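Local coordinates for putative redox protein (Lactobacillus casei, PDB 2QL8) that probably acts as an oxidoreductase of the OsmC/Ohr family, whose members commonly reduce peroxides through reactive cysteines, at residues 94-99 against 131-136; 66-71 against 111-116. One frame throughout, in Å; residues are numbered along the deposited sequence. Where two conformers were deposited one is given.

Contact 1. Residues 94-99 against 131-136; sequences FLVHAQ and GNYTIE
N132 reaches across to F94: ND2 donates to F94 O at 2.9 Å, standing above the carbonyl plane. The N132 and L95 side chains cross at about a right angle, with L95 CD2 against the amide. ND2 also bonds Q93 OE1, and OD1 is held by R6 of the second subunit, at the dimer interface. N132 O then accepts from V96 N. Y133 turns the edge of its ring to V96 O and A98 CB; CD1 also makes an apolar contact with V96 CG1 at 3.8 Å, and the hydroxyl bonds S124 OG. Strand 133-137 runs parallel to the central strand 91-102 of the mixed sheet in this OsmC-like domain (13° between the short segments) and is outermost within this chain; helix 48-70 packs on V96, A98 and Y133. At T134 the backbone gives N to V96 O and takes A98 N on its own O, and OG1 is hydrogen-bonded to H97 ND1 at 2.7 Å; a water joins OG1 to V96 O. I135 sets CG1 3.9 Å from A98 CB. E136 N bonds A98 O, and its OE2 is gripped from opposite faces of the carboxylate, by H97 NE2 at 2.8 Å and Q99 NE2 at 2.9 Å. H97 CG, anti to the backbone N (chi1 -177°), carries the ring toward T134 and E136, and two engaged nitrogens fix its rotation; Q99 OE1 goes on to R80.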
ATOM      1  N   PHE A  94      -2.623  -5.566  -9.976  1.00 15.14           N
ATOM      2  CA  PHE A  94      -1.685  -6.184  -9.058  1.00 14.97           C
ATOM      3  C   PHE A  94      -2.356  -7.406  -8.414  1.00 15.04           C
ATOM      4  O   PHE A  94      -3.563  -7.385  -8.088  1.00 15.76           O
ATOM      5  CB  PHE A  94      -1.266  -5.244  -7.926  1.00 15.27           C
ATOM      6  CG  PHE A  94      -0.420  -4.075  -8.330  1.00 15.68           C
ATOM      7  CD1 PHE A  94       0.067  -3.882  -9.627  1.00 15.35           C
ATOM      8  CD2 PHE A  94      -0.109  -3.125  -7.384  1.00 14.11           C
ATOM      9  CE1 PHE A  94       0.835  -2.789  -9.923  1.00 16.13           C
ATOM     10  CE2 PHE A  94       0.647  -1.995  -7.716  1.00 13.96           C
ATOM     11  CZ  PHE A  94       1.094  -1.843  -9.000  1.00 15.11           C
ATOM     12  N   LEU A  95      -1.548  -8.446  -8.210  1.00 14.91           N
ATOM     13  CA  LEU A  95      -1.926  -9.604  -7.378  1.00 17.19           C
ATOM     14  C   LEU A  95      -1.079  -9.570  -6.125  1.00 15.89           C
ATOM     15  O   LEU A  95       0.084  -9.190  -6.168  1.00 15.56           O
ATOM     16  CB  LEU A  95      -1.653 -10.931  -8.109  1.00 18.37           C
ATOM     17  CG  LEU A  95      -2.322 -11.106  -9.483  1.00 17.57           C
ATOM     18  CD1 LEU A  95      -1.766 -12.413 -10.107  1.00 19.10           C
ATOM     19  CD2 LEU A  95      -3.841 -11.087  -9.474  1.00 19.29           C
ATOM     20  N   VAL A  96      -1.674  -9.965  -4.994  1.00 16.00           N
ATOM     21  CA  VAL A  96      -1.000  -9.898  -3.712  1.00 14.94           C
ATOM     22  C   VAL A  96      -1.168 -11.238  -2.966  1.00 15.14           C
ATOM     23  O   VAL A  96      -2.289 -11.769  -2.845  1.00 15.92           O
ATOM     24  CB  VAL A  96      -1.612  -8.786  -2.825  1.00 15.37           C
ATOM     25  CG1 VAL A  96      -0.889  -8.727  -1.453  1.00 16.36           C
ATOM     26  CG2 VAL A  96      -1.609  -7.408  -3.573  1.00 16.20           C
ATOM     27  N   HIS A  97      -0.048 -11.799  -2.542  1.00 16.28           N
ATOM     28  CA  HIS A  97      -0.058 -13.072  -1.807  1.00 17.01           C
ATOM     29  C   HIS A  97       0.792 -12.959  -0.548  1.00 17.08           C
ATOM     30  O   HIS A  97       2.008 -12.696  -0.641  1.00 17.53           O
ATOM     31  CB  HIS A  97       0.457 -14.230  -2.678  1.00 17.87           C
ATOM     32  CG  HIS A  97       0.380 -15.541  -1.960  1.00 19.56           C
ATOM     33  ND1 HIS A  97      -0.823 -16.151  -1.669  1.00 18.97           N
ATOM     34  CD2 HIS A  97       1.353 -16.340  -1.464  1.00 22.47           C
ATOM     35  CE1 HIS A  97      -0.578 -17.289  -1.029  1.00 20.06           C
ATOM     36  NE2 HIS A  97       0.728 -17.413  -0.877  1.00 19.90           N
ATOM     37  N   ALA A  98       0.163 -13.140   0.631  1.00 16.95           N
ATOM     38  CA  ALA A  98       0.884 -13.027   1.886  1.00 16.85           C
ATOM     39  C   ALA A  98       1.146 -14.442   2.445  1.00 17.68           C
ATOM     40  O   ALA A  98       0.295 -15.332   2.340  1.00 18.04           O
ATOM     41  CB  ALA A  98       0.077 -12.205   2.913  1.00 15.94           C
ATOM     42  N   GLN A  99       2.319 -14.591   3.046  1.00 16.57           N
ATOM     43  CA  GLN A  99       2.705 -15.814   3.746  1.00 18.24           C
ATOM     44  C   GLN A  99       3.059 -15.446   5.170  1.00 18.62           C
ATOM     45  O   GLN A  99       3.858 -14.538   5.414  1.00 17.98           O
ATOM     46  CB  GLN A  99       3.897 -16.474   3.037  1.00 19.75           C
ATOM     47  CG  GLN A  99       3.537 -17.050   1.688  1.00 20.02           C
ATOM     48  CD  GLN A  99       4.716 -17.687   1.024  1.00 24.76           C
ATOM     49  OE1 GLN A  99       5.836 -17.217   1.179  1.00 27.03           O
ATOM     50  NE2 GLN A  99       4.477 -18.772   0.317  1.00 26.29           N
ATOM     51  N   GLY A 131     -10.589  -9.475  -5.012  1.00 18.14           N
ATOM     52  CA  GLY A 131     -10.438 -10.657  -5.865  1.00 18.58           C
ATOM     53  C   GLY A 131      -9.012 -11.054  -6.168  1.00 18.33           C
ATOM     54  O   GLY A 131      -8.806 -12.039  -6.888  1.00 19.96           O
ATOM     55  N   ASN A 132      -8.031 -10.291  -5.661  1.00 15.86           N
ATOM     56  CA  ASN A 132      -6.628 -10.395  -6.063  1.00 15.61           C
ATOM     57  C   ASN A 132      -5.668 -10.705  -4.910  1.00 16.45           C
ATOM     58  O   ASN A 132      -4.471 -10.724  -5.076  1.00 17.46           O
ATOM     59  CB  ASN A 132      -6.171  -9.097  -6.779  1.00 15.02           C
ATOM     60  CG  ASN A 132      -6.767  -8.954  -8.164  1.00 16.62           C
ATOM     61  OD1 ASN A 132      -7.753  -9.634  -8.514  1.00 17.84           O
ATOM     62  ND2 ASN A 132      -6.235  -8.017  -8.931  1.00 19.19           N
ATOM     63  N   TYR A 133      -6.217 -10.954  -3.725  1.00 16.68           N
ATOM     64  CA  TYR A 133      -5.433 -11.125  -2.512  1.00 15.79           C
ATOM     65  C   TYR A 133      -5.696 -12.480  -1.885  1.00 17.36           C
ATOM     66  O   TYR A 133      -6.843 -12.830  -1.626  1.00 18.81           O
ATOM     67  CB  TYR A 133      -5.843 -10.020  -1.528  1.00 17.28           C
ATOM     68  CG  TYR A 133      -5.262 -10.145  -0.128  1.00 15.80           C
ATOM     69  CD1 TYR A 133      -3.929 -10.420   0.099  1.00 18.31           C
ATOM     70  CD2 TYR A 133      -6.080  -9.915   0.965  1.00 16.51           C
ATOM     71  CE1 TYR A 133      -3.421 -10.506   1.403  1.00 18.58           C
ATOM     72  CE2 TYR A 133      -5.602 -10.019   2.235  1.00 16.18           C
ATOM     73  CZ  TYR A 133      -4.288 -10.315   2.470  1.00 17.16           C
ATOM     74  OH  TYR A 133      -3.806 -10.381   3.774  1.00 20.10           O
ATOM     75  N   THR A 134      -4.599 -13.166  -1.610  1.00 16.21           N
ATOM     76  CA  THR A 134      -4.596 -14.456  -0.907  1.00 17.87           C
ATOM     77  C   THR A 134      -3.581 -14.439   0.224  1.00 16.80           C
ATOM     78  O   THR A 134      -2.600 -13.689   0.199  1.00 17.62           O
ATOM     79  CB  THR A 134      -4.296 -15.614  -1.915  1.00 20.17           C
ATOM     80  OG1 THR A 134      -3.132 -15.302  -2.678  1.00 19.68           O
ATOM     81  CG2 THR A 134      -5.479 -15.815  -2.849  1.00 19.46           C
ATOM     82  N   ILE A 135      -3.808 -15.321   1.214  1.00 18.97           N
ATOM     83  CA  ILE A 135      -2.957 -15.419   2.370  1.00 18.07           C
ATOM     84  C   ILE A 135      -2.855 -16.895   2.768  1.00 18.41           C
ATOM     85  O   ILE A 135      -3.851 -17.625   2.679  1.00 22.34           O
ATOM     86  CB  ILE A 135      -3.460 -14.500   3.550  1.00 19.95           C
ATOM     87  CG1 ILE A 135      -2.489 -14.520   4.714  1.00 18.38           C
ATOM     88  CG2 ILE A 135      -4.876 -14.843   3.966  1.00 21.02           C
ATOM     89  CD1 ILE A 135      -2.728 -13.408   5.744  1.00 19.32           C
ATOM     90  N   GLU A 136      -1.680 -17.286   3.218  1.00 17.43           N
ATOM     91  CA  GLU A 136      -1.451 -18.653   3.672  1.00 20.83           C
ATOM     92  C   GLU A 136      -0.464 -18.668   4.843  1.00 19.63           C
ATOM     93  O   GLU A 136       0.318 -17.754   5.029  1.00 20.31           O
ATOM     94  CB  GLU A 136      -0.940 -19.528   2.527  1.00 24.08           C
ATOM     95  CG  GLU A 136       0.433 -19.220   2.132  1.00 23.77           C
ATOM     96  CD  GLU A 136       1.031 -20.219   1.107  1.00 26.32           C
ATOM     97  OE1 GLU A 136       0.779 -21.445   1.172  1.00 33.66           O
ATOM     98  OE2 GLU A 136       1.800 -19.767   0.260  1.00 25.05           O
TER
HETATM   99  O   HOH W   1      -3.422 -13.668  -4.973  1.00 21.66           O

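Contact 2. Residues 66-71 against 111-116; sequences AVEKEH and KAFTNE. With EDO (1,2-ethanediol), chain E.
The H71 imidazole receives F113 CE1 over the centre of one face, 3.6 Å above its plane, and E116 OE2 at its edge, tilted from the ring plane. The F113 ring in turn carries V67 CG1 on a face, offset toward the rim, in a CH-pi contact 4.1 Å from the ring centroid. The H71 and F113 side chains reach toward each other, ring planes inclined at 45°. H71 NE2 donates to the syn lone pair of E116 OE2 at 3.1 Å, a somewhat bent bond (142°), and ND1 is hydrogen-bonded to O1 of a 1,2-ethanediol, probably from the crystallisation liquor. An alanine at F113 would probably leave the V67 methyl and the imidazole face without their packing partner and the H71 ring less restrained. E70 OE1 and E116 OE1 lie 4.5 Å apart; a water donating to both, with the R120 salt bridge to E70, would be expected to ease their repulsion. The axes of segments 66-70 and 111-116 come within 10.6 Å at 123°, joining the C-terminal end of helix 48-70 to helix 107-120. V67 continues onto I117 and R120, E68 leans on V102 of strand 91-102, and E70 makes a salt bridge to R89 of the second subunit.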
ATOM      1  N   ALA A  66       0.426  -8.187  18.019  1.00 15.83           N
ATOM      2  CA  ALA A  66      -0.686  -7.906  18.954  1.00 17.86           C
ATOM      3  C   ALA A  66      -1.407  -9.195  19.371  1.00 16.02           C
ATOM      4  O   ALA A  66      -1.676  -9.420  20.557  1.00 16.55           O
ATOM      5  CB  ALA A  66      -1.699  -6.871  18.359  1.00 17.54           C
ATOM      6  N   VAL A  67      -1.668 -10.073  18.403  1.00 15.42           N
ATOM      7  CA  VAL A  67      -2.291 -11.375  18.656  1.00 15.56           C
ATOM      8  C   VAL A  67      -1.428 -12.254  19.563  1.00 15.07           C
ATOM      9  O   VAL A  67      -1.919 -12.818  20.544  1.00 16.82           O
ATOM     10  CB  VAL A  67      -2.713 -12.090  17.345  1.00 15.46           C
ATOM     11  CG1 VAL A  67      -3.106 -13.569  17.597  1.00 17.50           C
ATOM     12  CG2 VAL A  67      -3.835 -11.296  16.642  1.00 15.88           C
ATOM     13  N   GLU A  68      -0.150 -12.320  19.261  1.00 14.96           N
ATOM     14  CA  GLU A  68       0.792 -13.069  20.072  1.00 17.01           C
ATOM     15  C   GLU A  68       0.736 -12.590  21.517  1.00 16.79           C
ATOM     16  O   GLU A  68       0.655 -13.392  22.455  1.00 18.33           O
ATOM     17  CB  GLU A  68       2.216 -12.923  19.533  1.00 18.10           C
ATOM     18  CG  GLU A  68       2.493 -13.698  18.265  1.00 18.94           C
ATOM     19  CD  GLU A  68       3.796 -13.268  17.622  1.00 21.17           C
ATOM     20  OE1 GLU A  68       4.051 -12.042  17.604  1.00 23.83           O
ATOM     21  OE2 GLU A  68       4.546 -14.155  17.173  1.00 23.95           O
ATOM     22  N   LYS A  69       0.756 -11.275  21.692  1.00 16.46           N
ATOM     23  CA  LYS A  69       0.735 -10.681  23.046  1.00 16.62           C
ATOM     24  C   LYS A  69      -0.567 -10.982  23.792  1.00 16.16           C
ATOM     25  O   LYS A  69      -0.547 -11.274  24.980  1.00 17.13           O
ATOM     26  CB  LYS A  69       1.034  -9.181  23.052  1.00 19.06           C
ATOM     27  CG  LYS A  69       2.473  -8.860  22.735  1.00 25.14           C
ATOM     28  CD  LYS A  69       2.690  -7.363  22.709  1.00 31.60           C
ATOM     29  CE  LYS A  69       4.054  -7.011  22.102  1.00 35.94           C
ATOM     30  NZ  LYS A  69       5.041  -6.518  23.087  1.00 44.53           N
ATOM     31  N   GLU A  70      -1.694 -10.951  23.099  1.00 15.38           N
ATOM     32  CA  GLU A  70      -2.979 -11.312  23.692  1.00 15.55           C
ATOM     33  C   GLU A  70      -2.987 -12.778  24.176  1.00 14.41           C
ATOM     34  O   GLU A  70      -3.721 -13.129  25.114  1.00 15.92           O
ATOM     35  CB  GLU A  70      -4.130 -11.100  22.677  1.00 16.03           C
ATOM     36  CG  GLU A  70      -4.444  -9.650  22.479  1.00 15.66           C
ATOM     37  CD  GLU A  70      -5.407  -9.326  21.348  1.00 17.18           C
ATOM     38  OE1 GLU A  70      -5.893 -10.259  20.726  1.00 18.80           O
ATOM     39  OE2 GLU A  70      -5.700  -8.116  21.135  1.00 17.07           O
ATOM     40  N   HIS A  71      -2.198 -13.626  23.516  1.00 15.34           N
ATOM     41  CA  HIS A  71      -2.010 -15.034  23.893  1.00 16.09           C
ATOM     42  C   HIS A  71      -0.852 -15.289  24.878  1.00 15.37           C
ATOM     43  O   HIS A  71      -0.547 -16.436  25.214  1.00 18.22           O
ATOM     44  CB  HIS A  71      -1.832 -15.854  22.624  1.00 16.60           C
ATOM     45  CG  HIS A  71      -3.092 -16.020  21.850  1.00 17.57           C
ATOM     46  ND1 HIS A  71      -3.926 -17.111  21.981  1.00 23.08           N
ATOM     47  CD2 HIS A  71      -3.655 -15.230  20.903  1.00 20.42           C
ATOM     48  CE1 HIS A  71      -4.961 -16.969  21.166  1.00 21.97           C
ATOM     49  NE2 HIS A  71      -4.822 -15.834  20.506  1.00 22.35           N
ATOM     50  N   LYS A 111      -1.792 -21.333  11.993  1.00 19.47           N
ATOM     51  CA  LYS A 111      -2.953 -21.163  11.106  0.70 20.35           C
ATOM     52  C   LYS A 111      -4.049 -20.341  11.768  1.00 19.72           C
ATOM     53  O   LYS A 111      -4.615 -19.442  11.154  1.00 19.68           O
ATOM     54  CB  LYS A 111      -3.545 -22.485  10.617  0.70 22.55           C
ATOM     55  CG  LYS A 111      -2.627 -23.272   9.716  0.70 25.01           C
ATOM     56  CD  LYS A 111      -3.351 -24.413   9.035  0.70 30.13           C
ATOM     57  CE  LYS A 111      -3.594 -25.586   9.940  0.70 32.27           C
ATOM     58  NZ  LYS A 111      -4.533 -26.577   9.315  0.70 37.43           N
ATOM     59  N   ALA A 112      -4.343 -20.615  13.033  1.00 18.33           N
ATOM     60  CA  ALA A 112      -5.343 -19.882  13.780  1.00 19.10           C
ATOM     61  C   ALA A 112      -4.938 -18.414  13.870  1.00 18.44           C
ATOM     62  O   ALA A 112      -5.780 -17.523  13.701  1.00 20.08           O
ATOM     63  CB  ALA A 112      -5.527 -20.505  15.167  1.00 20.62           C
ATOM     64  N   PHE A 113      -3.663 -18.161  14.158  1.00 17.46           N
ATOM     65  CA  PHE A 113      -3.186 -16.761  14.271  1.00 16.83           C
ATOM     66  C   PHE A 113      -3.298 -16.082  12.910  1.00 18.08           C
ATOM     67  O   PHE A 113      -3.578 -14.884  12.844  1.00 16.94           O
ATOM     68  CB  PHE A 113      -1.742 -16.700  14.774  1.00 17.99           C
ATOM     69  CG  PHE A 113      -1.571 -17.005  16.232  1.00 16.90           C
ATOM     70  CD1 PHE A 113      -2.611 -17.402  17.057  1.00 19.91           C
ATOM     71  CD2 PHE A 113      -0.305 -16.868  16.777  1.00 21.08           C
ATOM     72  CE1 PHE A 113      -2.352 -17.661  18.410  1.00 21.03           C
ATOM     73  CE2 PHE A 113      -0.055 -17.134  18.142  1.00 23.39           C
ATOM     74  CZ  PHE A 113      -1.090 -17.497  18.939  1.00 23.09           C
ATOM     75  N   THR A 114      -3.029 -16.822  11.835  1.00 17.68           N
ATOM     76  CA  THR A 114      -3.124 -16.251  10.463  1.00 16.33           C
ATOM     77  C   THR A 114      -4.556 -15.836  10.168  1.00 16.67           C
ATOM     78  O   THR A 114      -4.789 -14.754   9.634  1.00 18.44           O
ATOM     79  CB  THR A 114      -2.551 -17.213   9.384  1.00 17.01           C
ATOM     80  OG1 THR A 114      -1.208 -17.577   9.720  1.00 18.30           O
ATOM     81  CG2 THR A 114      -2.578 -16.591   7.998  1.00 18.93           C
ATOM     82  N   ASN A 115      -5.519 -16.687  10.516  1.00 18.51           N
ATOM     83  CA  ASN A 115      -6.922 -16.355  10.361  1.00 19.73           C
ATOM     84  C   ASN A 115      -7.278 -15.096  11.165  1.00 19.31           C
ATOM     85  O   ASN A 115      -8.052 -14.239  10.667  1.00 22.16           O
ATOM     86  CB  ASN A 115      -7.850 -17.520  10.741  1.00 20.22           C
ATOM     87  CG  ASN A 115      -7.703 -18.721   9.836  1.00 26.18           C
ATOM     88  OD1 ASN A 115      -7.249 -18.620   8.696  1.00 29.59           O
ATOM     89  ND2 ASN A 115      -8.126 -19.894  10.338  1.00 31.49           N
ATOM     90  N   GLU A 116      -6.772 -15.008  12.402  1.00 19.55           N
ATOM     91  CA  GLU A 116      -7.036 -13.869  13.285  0.50 18.07           C
ATOM     92  C   GLU A 116      -6.541 -12.580  12.627  1.00 17.04           C
ATOM     93  O   GLU A 116      -7.241 -11.575  12.595  1.00 18.59           O
ATOM     94  CB  GLU A 116      -6.336 -13.998  14.662  0.50 18.79           C
ATOM     95  CG  GLU A 116      -7.076 -14.847  15.737  0.50 20.68           C
ATOM     96  CD  GLU A 116      -6.546 -14.577  17.136  0.50 16.11           C
ATOM     97  OE1 GLU A 116      -6.730 -13.448  17.683  0.50 22.64           O
ATOM     98  OE2 GLU A 116      -5.896 -15.495  17.663  0.50 18.59           O
TER
HETATM   99  C1  EDO E 145      -1.796 -20.259  21.609  1.00 26.60           C
HETATM  100  O1  EDO E 145      -2.549 -19.446  22.487  1.00 28.11           O
HETATM  101  C2  EDO E 145      -2.123 -21.689  21.894  1.00 28.99           C
HETATM  102  O2  EDO E 145      -1.666 -21.969  23.225  1.00 26.49           O
HETATM  103  O   HOH W   2      -6.111 -12.930  20.329  1.00 20.67           O

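Contacts 1 and 2 have centres about 19 Å apart and show how one helix can serve both a sheet and a second helix. The segments alternate along the chain: strand 91-102 leads into helix 107-120, and strand 133-137 follows later. The two contacts touch directly where I135 CG1 packs 3.9 Å from T114 CG2, setting helix 107-120 against strand 133-137; helix 48-70 lies on the sheet in contact 1 and on helix 107-120 in contact 2. Benzoic acid marks two pockets. A66 of contact 2 lines one of them, with A62, T63, R120 and P122, whereas in contact 1 the F94 side chain stays about 7 Å from a bound benzoic acid.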